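Local coordinates for Oxidored_FMN domain-containing protein ([Pseudomonas] geniculata N1, PDB 6L6J) that is a 6-hydroxypseudooxynicotine amine oxidase that carries FMN, a [4Fe-4S] cluster and ADP, and probably oxidises its substrate amine through the flavin, at residues Leu99-Ala105 / Phe164-Tyr170; Ala389-Gly395 / Tyr412-Asp418. All coordinates share one frame. Residues are numbered along the deposited sequence.

Contact 1. Residues Leu99-Ala105 / Phe164-Tyr170. With FMN (flavin mononucleotide), chain B.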
ATOM      1  N   LEU A  99       0.952  10.327  21.152  1.00 28.75           N
ATOM      2  CA  LEU A  99       0.218   9.285  21.920  1.00 27.48           C
ATOM      3  C   LEU A  99       0.468   7.931  21.235  1.00 28.87           C
ATOM      4  O   LEU A  99       0.943   7.886  20.074  1.00 27.45           O
ATOM      5  CB  LEU A  99      -1.282   9.584  21.958  1.00 27.14           C
ATOM      6  CG  LEU A  99      -1.718  10.906  22.584  1.00 28.53           C
ATOM      7  CD1 LEU A  99      -3.213  10.867  22.882  1.00 27.26           C
ATOM      8  CD2 LEU A  99      -0.940  11.226  23.861  1.00 28.13           C
ATOM      9  N   ALA A 100       0.171   6.866  21.962  1.00 27.07           N
ATOM     10  CA  ALA A 100       0.438   5.464  21.608  1.00 25.12           C
ATOM     11  C   ALA A 100      -0.888   4.716  21.767  1.00 26.40           C
ATOM     12  O   ALA A 100      -1.398   4.631  22.916  1.00 23.73           O
ATOM     13  CB  ALA A 100       1.527   4.917  22.486  1.00 24.48           C
ATOM     14  N   GLY A 101      -1.459   4.295  20.629  1.00 25.80           N
ATOM     15  CA  GLY A 101      -2.726   3.556  20.562  1.00 24.25           C
ATOM     16  C   GLY A 101      -2.449   2.138  20.127  1.00 25.61           C
ATOM     17  O   GLY A 101      -1.330   1.884  19.629  1.00 25.06           O
ATOM     18  N   VAL A 102      -3.399   1.234  20.330  1.00 24.73           N
ATOM     19  CA  VAL A 102      -3.225  -0.189  19.946  1.00 25.58           C
ATOM     20  C   VAL A 102      -4.584  -0.726  19.494  1.00 26.81           C
ATOM     21  O   VAL A 102      -5.576  -0.555  20.242  1.00 26.54           O
ATOM     22  CB  VAL A 102      -2.621  -1.016  21.091  1.00 25.92           C
ATOM     23  CG1 VAL A 102      -3.481  -0.985  22.345  1.00 29.22           C
ATOM     24  CG2 VAL A 102      -2.357  -2.448  20.669  1.00 25.52           C
ATOM     25  N   GLU A 103      -4.622  -1.345  18.314  1.00 24.41           N
ATOM     26  CA  GLU A 103      -5.870  -1.916  17.783  1.00 27.06           C
ATOM     27  C   GLU A 103      -6.028  -3.338  18.331  1.00 27.95           C
ATOM     28  O   GLU A 103      -5.750  -4.287  17.611  1.00 30.19           O
ATOM     29  CB  GLU A 103      -5.858  -1.823  16.262  1.00 29.24           C
ATOM     30  CG  GLU A 103      -7.239  -1.922  15.645  1.00 28.32           C
ATOM     31  CD  GLU A 103      -7.215  -2.071  14.139  1.00 30.44           C
ATOM     32  OE1 GLU A 103      -8.013  -1.381  13.501  1.00 28.70           O
ATOM     33  OE2 GLU A 103      -6.396  -2.895  13.610  1.00 30.11           O
ATOM     34  N   LEU A 104      -6.433  -3.469  19.589  1.00 28.27           N
ATOM     35  CA  LEU A 104      -6.844  -4.768  20.176  1.00 27.94           C
ATOM     36  C   LEU A 104      -7.912  -5.374  19.271  1.00 26.62           C
ATOM     37  O   LEU A 104      -8.909  -4.693  19.006  1.00 24.08           O
ATOM     38  CB  LEU A 104      -7.364  -4.544  21.596  1.00 29.07           C
ATOM     39  CG  LEU A 104      -6.283  -4.213  22.629  1.00 29.14           C
ATOM     40  CD1 LEU A 104      -6.872  -4.223  24.036  1.00 28.47           C
ATOM     41  CD2 LEU A 104      -5.104  -5.184  22.534  1.00 27.41           C
ATOM     42  N   ALA A 105      -7.666  -6.600  18.803  1.00 27.87           N
ATOM     43  CA  ALA A 105      -8.402  -7.239  17.686  1.00 28.64           C
ATOM     44  C   ALA A 105      -8.701  -8.700  18.008  1.00 27.91           C
ATOM     45  O   ALA A 105      -7.815  -9.380  18.532  1.00 30.12           O
ATOM     46  CB  ALA A 105      -7.573  -7.136  16.428  1.00 29.41           C
ATOM     47  N   PHE A 164       0.085   2.271  26.732  1.00 31.97           N
ATOM     48  CA  PHE A 164      -0.759   2.750  25.612  1.00 33.01           C
ATOM     49  C   PHE A 164      -1.745   3.795  26.168  1.00 32.86           C
ATOM     50  O   PHE A 164      -2.326   3.627  27.270  1.00 30.08           O
ATOM     51  CB  PHE A 164      -1.455   1.568  24.908  1.00 35.72           C
ATOM     52  CG  PHE A 164      -0.556   0.661  24.092  1.00 34.65           C
ATOM     53  CD1 PHE A 164      -0.051   1.068  22.863  1.00 32.91           C
ATOM     54  CD2 PHE A 164      -0.200  -0.601  24.554  1.00 34.92           C
ATOM     55  CE1 PHE A 164       0.783   0.241  22.124  1.00 31.17           C
ATOM     56  CE2 PHE A 164       0.634  -1.426  23.809  1.00 33.37           C
ATOM     57  CZ  PHE A 164       1.114  -1.010  22.593  1.00 31.30           C
ATOM     58  N   ASP A 165      -1.940   4.865  25.405  1.00 34.69           N
ATOM     59  CA  ASP A 165      -2.826   6.006  25.756  1.00 34.62           C
ATOM     60  C   ASP A 165      -4.240   5.749  25.245  1.00 34.30           C
ATOM     61  O   ASP A 165      -5.202   6.281  25.867  1.00 33.29           O
ATOM     62  CB  ASP A 165      -2.277   7.310  25.169  1.00 32.87           C
ATOM     63  CG  ASP A 165      -0.864   7.591  25.637  1.00 34.21           C
ATOM     64  OD1 ASP A 165      -0.677   7.860  26.856  1.00 32.19           O
ATOM     65  OD2 ASP A 165       0.046   7.499  24.790  1.00 36.56           O
ATOM     66  N   ILE A 166      -4.337   5.025  24.120  1.00 35.53           N
ATOM     67  CA  ILE A 166      -5.597   4.781  23.353  1.00 33.02           C
ATOM     68  C   ILE A 166      -5.701   3.276  23.110  1.00 33.68           C
ATOM     69  O   ILE A 166      -4.804   2.715  22.433  1.00 34.26           O
ATOM     70  CB  ILE A 166      -5.611   5.565  22.025  1.00 35.13           C
ATOM     71  CG1 ILE A 166      -5.283   7.052  22.223  1.00 38.05           C
ATOM     72  CG2 ILE A 166      -6.943   5.381  21.314  1.00 34.62           C
ATOM     73  CD1 ILE A 166      -4.911   7.787  20.947  1.00 38.39           C
ATOM     74  N   VAL A 167      -6.758   2.658  23.634  1.00 31.02           N
ATOM     75  CA  VAL A 167      -7.016   1.195  23.549  1.00 29.62           C
ATOM     76  C   VAL A 167      -8.278   1.019  22.708  1.00 29.09           C
ATOM     77  O   VAL A 167      -9.281   1.650  23.072  1.00 31.27           O
ATOM     78  CB  VAL A 167      -7.141   0.601  24.963  1.00 30.25           C
ATOM     79  CG1 VAL A 167      -7.537  -0.861  24.975  1.00 31.44           C
ATOM     80  CG2 VAL A 167      -5.855   0.796  25.746  1.00 31.73           C
ATOM     81  N   TYR A 168      -8.222   0.217  21.630  1.00 28.26           N
ATOM     82  CA  TYR A 168      -9.300   0.113  20.598  1.00 28.67           C
ATOM     83  C   TYR A 168     -10.267  -1.039  20.920  1.00 28.74           C
ATOM     84  O   TYR A 168      -9.900  -2.014  21.646  1.00 29.31           O
ATOM     85  CB  TYR A 168      -8.752  -0.057  19.175  1.00 26.10           C
ATOM     86  CG  TYR A 168      -8.484   1.227  18.424  1.00 25.70           C
ATOM     87  CD1 TYR A 168      -7.321   1.957  18.613  1.00 25.54           C
ATOM     88  CD2 TYR A 168      -9.366   1.679  17.464  1.00 24.38           C
ATOM     89  CE1 TYR A 168      -7.049   3.109  17.886  1.00 24.54           C
ATOM     90  CE2 TYR A 168      -9.105   2.819  16.725  1.00 24.71           C
ATOM     91  CZ  TYR A 168      -7.951   3.552  16.940  1.00 24.27           C
ATOM     92  OH  TYR A 168      -7.732   4.702  16.226  1.00 22.30           O
ATOM     93  N   VAL A 169     -11.493  -0.902  20.410  1.00 26.15           N
ATOM     94  CA  VAL A 169     -12.474  -2.008  20.231  1.00 27.64           C
ATOM     95  C   VAL A 169     -12.698  -2.120  18.722  1.00 28.96           C
ATOM     96  O   VAL A 169     -13.129  -1.129  18.114  1.00 30.85           O
ATOM     97  CB  VAL A 169     -13.777  -1.749  21.010  1.00 27.39           C
ATOM     98  CG1 VAL A 169     -14.976  -2.436  20.395  1.00 26.04           C
ATOM     99  CG2 VAL A 169     -13.638  -2.157  22.468  1.00 28.38           C
ATOM    100  N   TYR A 170     -12.328  -3.243  18.112  1.00 29.51           N
ATOM    101  CA  TYR A 170     -12.155  -3.320  16.639  1.00 29.58           C
ATOM    102  C   TYR A 170     -13.357  -4.022  16.025  1.00 30.98           C
ATOM    103  O   TYR A 170     -13.595  -5.217  16.323  1.00 34.89           O
ATOM    104  CB  TYR A 170     -10.875  -4.059  16.284  1.00 30.39           C
ATOM    105  CG  TYR A 170     -10.603  -4.178  14.814  1.00 29.85           C
ATOM    106  CD1 TYR A 170     -10.480  -3.051  14.027  1.00 32.24           C
ATOM    107  CD2 TYR A 170     -10.416  -5.408  14.213  1.00 29.44           C
ATOM    108  CE1 TYR A 170     -10.197  -3.140  12.672  1.00 30.47           C
ATOM    109  CE2 TYR A 170     -10.119  -5.509  12.864  1.00 27.99           C
ATOM    110  CZ  TYR A 170     -10.013  -4.376  12.091  1.00 27.25           C
ATOM    111  OH  TYR A 170      -9.737  -4.450  10.766  1.00 29.57           O
TER
HETATM  112  N1  FMN B 701      -6.495  -1.166   9.115  1.00 30.60           N
HETATM  113  C2  FMN B 701      -6.741  -1.822  10.294  1.00 31.69           C
HETATM  114  O2  FMN B 701      -7.775  -1.534  10.903  1.00 34.56           O
HETATM  115  N3  FMN B 701      -5.925  -2.727  10.851  1.00 29.69           N
HETATM  116  C4  FMN B 701      -4.767  -3.065  10.259  1.00 28.54           C
HETATM  117  O4  FMN B 701      -4.021  -3.899  10.769  1.00 23.32           O
HETATM  118  C4A FMN B 701      -4.421  -2.429   8.957  1.00 29.52           C
HETATM  119  N5  FMN B 701      -3.272  -2.730   8.305  1.00 29.28           N
HETATM  120  C5A FMN B 701      -2.968  -2.067   7.166  1.00 30.51           C
HETATM  121  C6  FMN B 701      -1.754  -2.316   6.531  1.00 28.75           C
HETATM  122  C7  FMN B 701      -1.443  -1.621   5.380  1.00 27.65           C
HETATM  123  C7M FMN B 701      -0.178  -1.945   4.684  1.00 29.78           C
HETATM  124  C8  FMN B 701      -2.353  -0.604   4.840  1.00 28.42           C
HETATM  125  C8M FMN B 701      -2.051   0.136   3.570  1.00 33.08           C
HETATM  126  C9  FMN B 701      -3.550  -0.343   5.453  1.00 27.87           C
HETATM  127  C9A FMN B 701      -3.902  -1.023   6.610  1.00 28.46           C
HETATM  128  N10 FMN B 701      -5.100  -0.737   7.279  1.00 28.02           N
HETATM  129  C10 FMN B 701      -5.369  -1.422   8.438  1.00 27.22           C
HETATM  130  C1' FMN B 701      -6.075   0.289   6.787  1.00 29.24           C
HETATM  131  C2' FMN B 701      -5.632   1.683   7.188  1.00 26.33           C
HETATM  132  O2' FMN B 701      -5.729   1.758   8.600  1.00 25.77           O
HETATM  133  C3' FMN B 701      -6.481   2.762   6.588  1.00 27.04           C
HETATM  134  O3' FMN B 701      -7.806   2.650   7.111  1.00 29.14           O
HETATM  135  C4' FMN B 701      -6.538   2.741   5.061  1.00 26.57           C
HETATM  136  O4' FMN B 701      -5.217   2.516   4.515  1.00 27.59           O
HETATM  137  C5' FMN B 701      -7.151   4.023   4.513  1.00 22.79           C
HETATM  138  O5' FMN B 701      -6.328   5.109   4.900  1.00 24.04           O
HETATM  139  P   FMN B 701      -5.181   5.669   3.903  1.00 25.80           P
HETATM  140  O1P FMN B 701      -5.910   6.197   2.688  1.00 23.09           O
HETATM  141  O2P FMN B 701      -4.521   6.719   4.741  1.00 26.19           O
HETATM  142  O3P FMN B 701      -4.290   4.478   3.607  1.00 25.32           O

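Contact 2. Residues Ala389-Gly395 / Tyr412-Asp418. With ADP (adenosine-5'-diphosphate), chain D.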
ATOM      1  N   ALA A 389      33.754  14.582  -4.175  1.00 51.27           N
ATOM      2  CA  ALA A 389      33.588  13.422  -5.086  1.00 52.33           C
ATOM      3  C   ALA A 389      32.392  13.665  -6.013  1.00 51.30           C
ATOM      4  O   ALA A 389      31.354  14.158  -5.523  1.00 50.51           O
ATOM      5  CB  ALA A 389      33.413  12.142  -4.306  1.00 53.17           C
ATOM      6  N   SER A 390      32.537  13.316  -7.297  1.00 48.19           N
ATOM      7  CA  SER A 390      31.508  13.511  -8.346  1.00 46.58           C
ATOM      8  C   SER A 390      30.971  12.144  -8.812  1.00 46.46           C
ATOM      9  O   SER A 390      31.782  11.194  -8.973  1.00 41.39           O
ATOM     10  CB  SER A 390      32.029  14.369  -9.488  1.00 44.16           C
ATOM     11  OG  SER A 390      32.556  13.576 -10.538  1.00 45.42           O
ATOM     12  N   ILE A 391      29.648  12.076  -9.036  1.00 44.50           N
ATOM     13  CA  ILE A 391      28.912  10.874  -9.533  1.00 45.19           C
ATOM     14  C   ILE A 391      28.110  11.236 -10.801  1.00 43.09           C
ATOM     15  O   ILE A 391      27.325  12.204 -10.773  1.00 41.13           O
ATOM     16  CB  ILE A 391      28.004  10.289  -8.423  1.00 45.20           C
ATOM     17  CG1 ILE A 391      28.802   9.862  -7.182  1.00 42.83           C
ATOM     18  CG2 ILE A 391      27.164   9.142  -8.972  1.00 43.44           C
ATOM     19  CD1 ILE A 391      28.836  10.882  -6.079  1.00 42.53           C
ATOM     20  N   LEU A 392      28.279  10.463 -11.878  1.00 41.10           N
ATOM     21  CA  LEU A 392      27.435  10.545 -13.100  1.00 38.47           C
ATOM     22  C   LEU A 392      26.370   9.444 -13.032  1.00 36.63           C
ATOM     23  O   LEU A 392      26.740   8.254 -12.967  1.00 35.35           O
ATOM     24  CB  LEU A 392      28.303  10.394 -14.354  1.00 37.82           C
ATOM     25  CG  LEU A 392      27.574  10.514 -15.697  1.00 38.13           C
ATOM     26  CD1 LEU A 392      26.702  11.760 -15.762  1.00 38.97           C
ATOM     27  CD2 LEU A 392      28.560  10.524 -16.861  1.00 37.88           C
ATOM     28  N   VAL A 393      25.097   9.840 -13.034  1.00 35.11           N
ATOM     29  CA  VAL A 393      23.934   8.911 -13.091  1.00 34.53           C
ATOM     30  C   VAL A 393      23.394   8.926 -14.522  1.00 34.01           C
ATOM     31  O   VAL A 393      22.995   9.999 -15.015  1.00 33.72           O
ATOM     32  CB  VAL A 393      22.864   9.288 -12.049  1.00 34.50           C
ATOM     33  CG1 VAL A 393      21.607   8.453 -12.198  1.00 35.14           C
ATOM     34  CG2 VAL A 393      23.405   9.187 -10.630  1.00 34.53           C
ATOM     35  N   ILE A 394      23.350   7.761 -15.149  1.00 33.97           N
ATOM     36  CA  ILE A 394      22.898   7.602 -16.557  1.00 35.60           C
ATOM     37  C   ILE A 394      21.516   6.940 -16.547  1.00 35.12           C
ATOM     38  O   ILE A 394      21.443   5.710 -16.351  1.00 38.29           O
ATOM     39  CB  ILE A 394      23.955   6.823 -17.361  1.00 35.13           C
ATOM     40  CG1 ILE A 394      25.366   7.208 -16.910  1.00 38.13           C
ATOM     41  CG2 ILE A 394      23.740   7.033 -18.848  1.00 35.27           C
ATOM     42  CD1 ILE A 394      26.468   6.735 -17.824  1.00 40.38           C
ATOM     43  N   GLY A 395      20.463   7.736 -16.721  1.00 34.00           N
ATOM     44  CA  GLY A 395      19.063   7.270 -16.684  1.00 35.86           C
ATOM     45  C   GLY A 395      18.169   8.177 -15.843  1.00 34.77           C
ATOM     46  O   GLY A 395      18.482   8.409 -14.654  1.00 36.09           O
ATOM     47  N   TYR A 412      27.256  15.057  -2.094  1.00 44.54           N
ATOM     48  CA  TYR A 412      28.145  14.754  -3.254  1.00 44.29           C
ATOM     49  C   TYR A 412      27.841  15.710  -4.411  1.00 43.26           C
ATOM     50  O   TYR A 412      26.723  16.273  -4.464  1.00 43.78           O
ATOM     51  CB  TYR A 412      27.986  13.315  -3.761  1.00 44.39           C
ATOM     52  CG  TYR A 412      28.488  12.255  -2.816  1.00 45.90           C
ATOM     53  CD1 TYR A 412      29.818  11.873  -2.812  1.00 47.16           C
ATOM     54  CD2 TYR A 412      27.643  11.651  -1.896  1.00 45.05           C
ATOM     55  CE1 TYR A 412      30.296  10.920  -1.925  1.00 44.67           C
ATOM     56  CE2 TYR A 412      28.103  10.693  -1.006  1.00 43.23           C
ATOM     57  CZ  TYR A 412      29.436  10.328  -1.018  1.00 43.50           C
ATOM     58  OH  TYR A 412      29.893   9.383  -0.143  1.00 40.61           O
ATOM     59  N   GLN A 413      28.809  15.866  -5.317  1.00 41.95           N
ATOM     60  CA  GLN A 413      28.617  16.552  -6.626  1.00 45.13           C
ATOM     61  C   GLN A 413      27.970  15.537  -7.571  1.00 43.27           C
ATOM     62  O   GLN A 413      28.590  14.494  -7.797  1.00 46.87           O
ATOM     63  CB  GLN A 413      29.946  17.088  -7.188  1.00 45.54           C
ATOM     64  CG  GLN A 413      30.729  17.969  -6.218  1.00 43.31           C
ATOM     65  CD  GLN A 413      29.908  19.129  -5.712  1.00 42.55           C
ATOM     66  OE1 GLN A 413      29.161  19.755  -6.454  1.00 40.93           O
ATOM     67  NE2 GLN A 413      30.031  19.414  -4.427  1.00 43.26           N
ATOM     68  N   VAL A 414      26.763  15.814  -8.069  1.00 40.83           N
ATOM     69  CA  VAL A 414      25.924  14.821  -8.806  1.00 39.35           C
ATOM     70  C   VAL A 414      25.525  15.384 -10.167  1.00 38.63           C
ATOM     71  O   VAL A 414      24.812  16.380 -10.199  1.00 41.99           O
ATOM     72  CB  VAL A 414      24.674  14.427  -7.994  1.00 39.18           C
ATOM     73  CG1 VAL A 414      23.719  13.559  -8.808  1.00 36.94           C
ATOM     74  CG2 VAL A 414      25.055  13.753  -6.678  1.00 37.56           C
ATOM     75  N   SER A 415      25.933  14.726 -11.248  1.00 40.04           N
ATOM     76  CA  SER A 415      25.375  14.942 -12.606  1.00 40.76           C
ATOM     77  C   SER A 415      24.448  13.773 -12.956  1.00 41.86           C
ATOM     78  O   SER A 415      24.788  12.620 -12.612  1.00 42.16           O
ATOM     79  CB  SER A 415      26.471  15.131 -13.608  1.00 39.70           C
ATOM     80  OG  SER A 415      27.069  16.400 -13.418  1.00 41.15           O
ATOM     81  N   ILE A 416      23.306  14.074 -13.578  1.00 41.19           N
ATOM     82  CA  ILE A 416      22.349  13.060 -14.115  1.00 43.76           C
ATOM     83  C   ILE A 416      21.989  13.417 -15.569  1.00 42.16           C
ATOM     84  O   ILE A 416      21.676  14.595 -15.841  1.00 41.06           O
ATOM     85  CB  ILE A 416      21.114  12.942 -13.199  1.00 46.47           C
ATOM     86  CG1 ILE A 416      20.077  11.972 -13.767  1.00 47.17           C
ATOM     87  CG2 ILE A 416      20.505  14.307 -12.911  1.00 48.90           C
ATOM     88  CD1 ILE A 416      19.128  11.404 -12.729  1.00 49.61           C
ATOM     89  N   ALA A 417      22.067  12.428 -16.464  1.00 38.84           N
ATOM     90  CA  ALA A 417      21.768  12.537 -17.907  1.00 39.77           C
ATOM     91  C   ALA A 417      20.613  11.594 -18.269  1.00 40.56           C
ATOM     92  O   ALA A 417      20.542  10.495 -17.689  1.00 44.44           O
ATOM     93  CB  ALA A 417      23.007  12.208 -18.705  1.00 41.10           C
ATOM     94  N   ASP A 418      19.737  12.011 -19.192  1.00 39.94           N
ATOM     95  CA  ASP A 418      18.688  11.154 -19.809  1.00 37.95           C
ATOM     96  C   ASP A 418      18.585  11.504 -21.292  1.00 40.03           C
ATOM     97  O   ASP A 418      18.808  12.680 -21.637  1.00 44.77           O
ATOM     98  CB  ASP A 418      17.321  11.350 -19.147  1.00 36.58           C
ATOM     99  CG  ASP A 418      16.291  10.349 -19.639  1.00 37.22           C
ATOM    100  OD1 ASP A 418      16.366   9.185 -19.185  1.00 36.67           O
ATOM    101  OD2 ASP A 418      15.457  10.725 -20.529  1.00 36.06           O
TER
HETATM  102  PB  ADP D 703      14.296   2.326 -14.070  1.00 31.73           P
HETATM  103  O1B ADP D 703      14.622   3.721 -13.589  1.00 30.66           O
HETATM  104  O2B ADP D 703      12.994   1.771 -13.493  1.00 29.63           O
HETATM  105  O3B ADP D 703      15.459   1.379 -13.917  1.00 34.39           O
HETATM  106  PA  ADP D 703      13.537   3.496 -16.648  1.00 30.59           P
HETATM  107  O1A ADP D 703      12.484   4.251 -15.909  1.00 29.62           O
HETATM  108  O2A ADP D 703      13.165   2.779 -17.891  1.00 29.48           O
HETATM  109  O3A ADP D 703      14.113   2.392 -15.661  1.00 31.62           O
HETATM  110  O5' ADP D 703      14.817   4.450 -16.884  1.00 31.25           O
HETATM  111  C5' ADP D 703      15.666   4.332 -18.050  1.00 30.95           C
HETATM  112  C4' ADP D 703      15.914   5.702 -18.632  1.00 32.04           C
HETATM  113  O4' ADP D 703      17.300   5.777 -19.062  1.00 32.12           O
HETATM  114  C3' ADP D 703      15.083   6.049 -19.881  1.00 34.70           C
HETATM  115  O3' ADP D 703      14.753   7.430 -19.969  1.00 30.89           O
HETATM  116  C2' ADP D 703      16.048   5.644 -21.001  1.00 36.46           C
HETATM  117  O2' ADP D 703      15.746   6.156 -22.283  1.00 35.78           O
HETATM  118  C1' ADP D 703      17.329   6.215 -20.401  1.00 36.10           C
HETATM  119  N9  ADP D 703      18.558   5.781 -21.067  1.00 37.54           N
HETATM  120  C8  ADP D 703      18.845   4.546 -21.602  1.00 36.13           C
HETATM  121  N7  ADP D 703      20.030   4.486 -22.155  1.00 37.43           N
HETATM  122  C5  ADP D 703      20.552   5.769 -21.996  1.00 39.11           C
HETATM  123  C6  ADP D 703      21.781   6.361 -22.368  1.00 38.91           C
HETATM  124  N6  ADP D 703      22.758   5.714 -22.989  1.00 36.06           N
HETATM  125  N1  ADP D 703      21.981   7.664 -22.048  1.00 40.13           N
HETATM  126  C2  ADP D 703      21.006   8.315 -21.404  1.00 38.08           C
HETATM  127  N3  ADP D 703      19.823   7.863 -21.000  1.00 36.26           N
HETATM  128  C4  ADP D 703      19.652   6.572 -21.326  1.00 35.85           C

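Contact 1. Residues Leu99-Ala105 / Phe164-Tyr170
On the helix-facing side of the sheet, Val102 CB sits 3.8 Å from the centroid of the Phe164 ring, a CH-pi contact over the face, and Leu104 CD1 meets Val167 CG1 at 3.6 Å. Helix 142-162 presents small Ala156 and Ala159 here, leaving room for Val102, Phe164 and Val167. Gly101 lies opposite Ile166, their CA atoms only 4.2 Å apart; a CB on Gly101 would crowd Ile166 CB. These are parallel strands three and four of the flavoenzyme's eight-stranded TIM barrel, joined by Val102 N to Ile166 O (2.9 Å) and Tyr168 N to Val102 O (3.1 Å). Near the strand starts, Ala100 O accepts from Asp165 N (2.6 Å) and Ile166 N (3.2 Å), while Asp165 OD2 takes Ala100 N (2.9 Å); Asp165 OD1 forms a salt bridge with Lys94. At the C-terminal end, Glu103 OE2 accepts a hydrogen bond from FMN N3 (2.8 Å) and lies over a face of the Tyr170 ring, whose hydroxyl bonds His173.

Contact 2. Residues Ala389-Gly395 / Tyr412-Asp418
Side chains of Ser390-Ile394 and Gln413-Ala417 alternate between two sheet faces, and each face has its own relief. On the face of Ile391, Val393, Val414 and Ile416, branched residues line up in register: Ile391 CD1 reaches back to Tyr412 CB (3.5 Å), and Val393 CG1 touches Ile416 CD1 (3.9 Å). Ala389 is small enough to lie beside the Tyr412 ring, CB to CD1 3.9 Å. On the other face, Leu392 is the bump and Ser415 the hollow, Leu392 CD1 resting 4.0 Å from Ser415 CB, while the low point at Ala417 takes the side chain of ADP-binding Leu464. The backbones run parallel, with six hydrogen bonds from Gln413 N to Ala389 O (3.1 Å) through to Gly395 N to Ala417 O (2.9 Å). At this last bond, Gly395 has backbone angles that would jam a CB against the preceding carbonyl; its CA approaches ADP O4' to 3.3 Å, and Asp418 OD1 accepts from ADP O3' (2.5 Å). A glycine-rich turn after the first strand and a ribose-binding acid ending the second are hallmarks of the Rossmann fold. The pair forms the two strands of a beta-alpha-beta unit: helix 398-410 packs on Ile391, Val414 and Ile416, helix 466-472 covers Leu392, Ile394 and Ser415, and strands 476-479 and 456-459 flank the pair within the sheet.

How the contacts relate
Contacts 1 and 2 follow one another along the chain and belong to separate nucleotide-binding folds: a closed barrel with FMN at the C-terminal ends of its strands and an open parallel sheet that holds ADP. Their centres are 47 Å apart and their nearest atoms about 34 Å, so neither touches the other. Both pair parallel strands with a helix between them in sequence, and both bring an acidic side chain to a bound nucleotide at the C-terminal end of the strands. The chemistry differs: Glu103 of contact 1 meets the flavin ring, at the redox centre, whereas Asp418 of contact 2 holds the ribose of ADP, which has no redox-active ring.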